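Local structure of antigen MTB48, Mycobacterial protein (Mycobacterium smegmatis, 4WJ1) at residues D138-A143 against E235-F240. The protein is secreted by the ESX-1 type VII system and is probably involved in DNA conjugation, at least in the recipient strain; this is its N-terminal PE-PPE part. Residues are numbered along the deposited sequence; the frame is centred on the assembly and turned at random.
Sequences DWEAAA and ENVREF
At one end of the elongated helical bundle of EspB, in its PPE domain, the first turn of helix 139-147 packs against the short helix 234-242. The segments cross obliquely, their N-to-C directions 139° apart and their axes coming within 9.7 Å, and the contact is built round the indole of W139. The crowded chi1 of W139 (72°) sets CG between the backbone N and carbonyl carbon, and the six-membered ring reaches the second helix. There the indole edge meets the face of F240 in a T-shaped pair, planes at 82° and centroids 5.9 Å apart, with CZ2 above the phenyl rim. V237 CG2 packs beside the indole, 3.8 Å from W139 CZ3, and also touches E140 CB and A143 CB. E140 CG lies 3.4 Å above the centre of the indole, so the glutamate packs through its aliphatic part. W255 adds a second edge-to-face contact to W139, and Q259 accepts from its backbone N, tying the turn to helix 248-272. No hydrogen bond links the two segments, and the margins are looser and more polar: at one, E140 OE1 rests 3.8 Å from V237 CG1; at the other, N236 ND2 donates in its amide plane to E239 OE1 (2.9 Å) of its own helix, from above the carboxylate plane. D138 is the N-cap: OD1 accepts from A141 N at 3.0 Å through its anti lone pair.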
loop_
_atom_site.group_PDB
_atom_site.type_symbol
_atom_site.label_atom_id
_atom_site.label_comp_id
_atom_site.label_asym_id
_atom_site.label_seq_id
_atom_site.Cartn_x
_atom_site.Cartn_y
_atom_site.Cartn_z
ATOM N N ASP A 138 25.439 -28.323 1.400
ATOM C CA ASP A 138 26.456 -28.771 0.455
ATOM C C ASP A 138 26.440 -27.885 -0.798
ATOM O O ASP A 138 25.369 -27.491 -1.259
ATOM C CB ASP A 138 26.211 -30.227 0.080
ATOM C CG ASP A 138 27.113 -30.698 -1.044
ATOM O OD1 ASP A 138 26.793 -30.425 -2.224
ATOM O OD2 ASP A 138 28.129 -31.361 -0.745
ATOM N N TRP A 139 27.608 -27.580 -1.358
ATOM C CA TRP A 139 27.672 -26.582 -2.427
ATOM C C TRP A 139 27.027 -27.042 -3.733
ATOM O O TRP A 139 26.431 -26.232 -4.446
ATOM C CB TRP A 139 29.118 -26.152 -2.690
ATOM C CG TRP A 139 30.009 -27.152 -3.364
ATOM C CD1 TRP A 139 30.832 -28.053 -2.757
ATOM C CD2 TRP A 139 30.219 -27.303 -4.773
ATOM N NE1 TRP A 139 31.523 -28.777 -3.702
ATOM C CE2 TRP A 139 31.166 -28.334 -4.946
ATOM C CE3 TRP A 139 29.683 -26.684 -5.905
ATOM C CZ2 TRP A 139 31.585 -28.756 -6.205
ATOM C CZ3 TRP A 139 30.110 -27.105 -7.163
ATOM C CH2 TRP A 139 31.045 -28.129 -7.300
ATOM N N GLU A 140 27.132 -28.326 -4.056
ATOM C CA GLU A 140 26.495 -28.804 -5.276
ATOM C C GLU A 140 24.986 -28.791 -5.064
ATOM O O GLU A 140 24.229 -28.366 -5.937
ATOM C CB GLU A 140 26.976 -30.197 -5.666
ATOM C CG GLU A 140 28.461 -30.434 -5.428
ATOM C CD GLU A 140 28.928 -31.817 -5.891
ATOM O OE1 GLU A 140 28.102 -32.570 -6.465
ATOM O OE2 GLU A 140 30.121 -32.152 -5.676
ATOM N N ALA A 141 24.556 -29.231 -3.883
ATOM C CA ALA A 141 23.142 -29.217 -3.534
ATOM C C ALA A 141 22.580 -27.809 -3.626
ATOM O O ALA A 141 21.462 -27.617 -4.097
ATOM C CB ALA A 141 22.931 -29.774 -2.144
ATOM N N ALA A 142 23.353 -26.827 -3.171
ATOM C CA ALA A 142 22.877 -25.451 -3.164
ATOM C C ALA A 142 22.888 -24.859 -4.572
ATOM O O ALA A 142 21.968 -24.136 -4.959
ATOM C CB ALA A 142 23.708 -24.610 -2.215
ATOM N N ALA A 143 23.929 -25.173 -5.336
ATOM C CA ALA A 143 24.027 -24.717 -6.719
ATOM C C ALA A 143 22.817 -25.207 -7.508
ATOM O O ALA A 143 22.230 -24.464 -8.296
ATOM C CB ALA A 143 25.327 -25.204 -7.352
ATOM N N GLU A 235 26.916 -25.346 -13.520
ATOM C CA GLU A 235 27.986 -25.702 -14.444
ATOM C C GLU A 235 29.265 -26.044 -13.683
ATOM O O GLU A 235 30.035 -26.894 -14.125
ATOM C CB GLU A 235 28.250 -24.568 -15.448
ATOM C CG GLU A 235 29.326 -24.918 -16.481
ATOM C CD GLU A 235 29.561 -23.852 -17.559
ATOM O OE1 GLU A 235 28.922 -22.773 -17.512
ATOM O OE2 GLU A 235 30.393 -24.118 -18.468
ATOM N N ASN A 236 29.494 -25.396 -12.538
ATOM C CA ASN A 236 30.649 -25.742 -11.715
ATOM C C ASN A 236 30.547 -27.187 -11.242
ATOM O O ASN A 236 31.559 -27.880 -11.137
ATOM C CB ASN A 236 30.792 -24.814 -10.509
ATOM C CG ASN A 236 31.325 -23.444 -10.879
ATOM O OD1 ASN A 236 31.159 -22.480 -10.132
ATOM N ND2 ASN A 236 31.965 -23.350 -12.031
ATOM N N VAL A 237 29.327 -27.648 -10.973
ATOM C CA VAL A 237 29.124 -29.045 -10.602
ATOM C C VAL A 237 29.570 -29.979 -11.732
ATOM O O VAL A 237 30.301 -30.955 -11.511
ATOM C CB VAL A 237 27.658 -29.337 -10.264
ATOM C CG1 VAL A 237 27.499 -30.783 -9.815
ATOM C CG2 VAL A 237 27.162 -28.378 -9.199
ATOM N N ARG A 238 29.130 -29.672 -12.948
ATOM C CA ARG A 238 29.522 -30.463 -14.100
ATOM C C ARG A 238 31.031 -30.404 -14.272
ATOM O O ARG A 238 31.688 -31.427 -14.432
ATOM C CB ARG A 238 28.826 -29.975 -15.372
ATOM C CG ARG A 238 29.460 -30.526 -16.646
ATOM C CD ARG A 238 28.605 -30.294 -17.879
ATOM N NE ARG A 238 29.116 -31.075 -19.003
ATOM C CZ ARG A 238 29.975 -30.618 -19.913
ATOM N NH1 ARG A 238 30.405 -29.362 -19.849
ATOM N NH2 ARG A 238 30.395 -31.416 -20.894
ATOM N N GLU A 239 31.571 -29.192 -14.225
ATOM C CA GLU A 239 32.989 -28.979 -14.447
ATOM C C GLU A 239 33.828 -29.717 -13.413
ATOM O O GLU A 239 34.928 -30.176 -13.718
ATOM C CB GLU A 239 33.306 -27.486 -14.428
ATOM C CG GLU A 239 32.738 -26.712 -15.590
ATOM C CD GLU A 239 32.933 -25.217 -15.446
ATOM O OE1 GLU A 239 33.154 -24.748 -14.306
ATOM O OE2 GLU A 239 32.866 -24.514 -16.481
ATOM N N PHE A 240 33.306 -29.852 -12.198
ATOM C CA PHE A 240 34.041 -30.549 -11.155
ATOM C C PHE A 240 34.216 -32.011 -11.516
ATOM O O PHE A 240 35.258 -32.600 -11.249
ATOM C CB PHE A 240 33.338 -30.419 -9.807
ATOM C CG PHE A 240 34.120 -30.997 -8.668
ATOM C CD1 PHE A 240 35.190 -30.308 -8.131
ATOM C CD2 PHE A 240 33.793 -32.236 -8.141
ATOM C CE1 PHE A 240 35.920 -30.842 -7.082
ATOM C CE2 PHE A 240 34.515 -32.775 -7.094
ATOM C CZ PHE A 240 35.580 -32.076 -6.562
#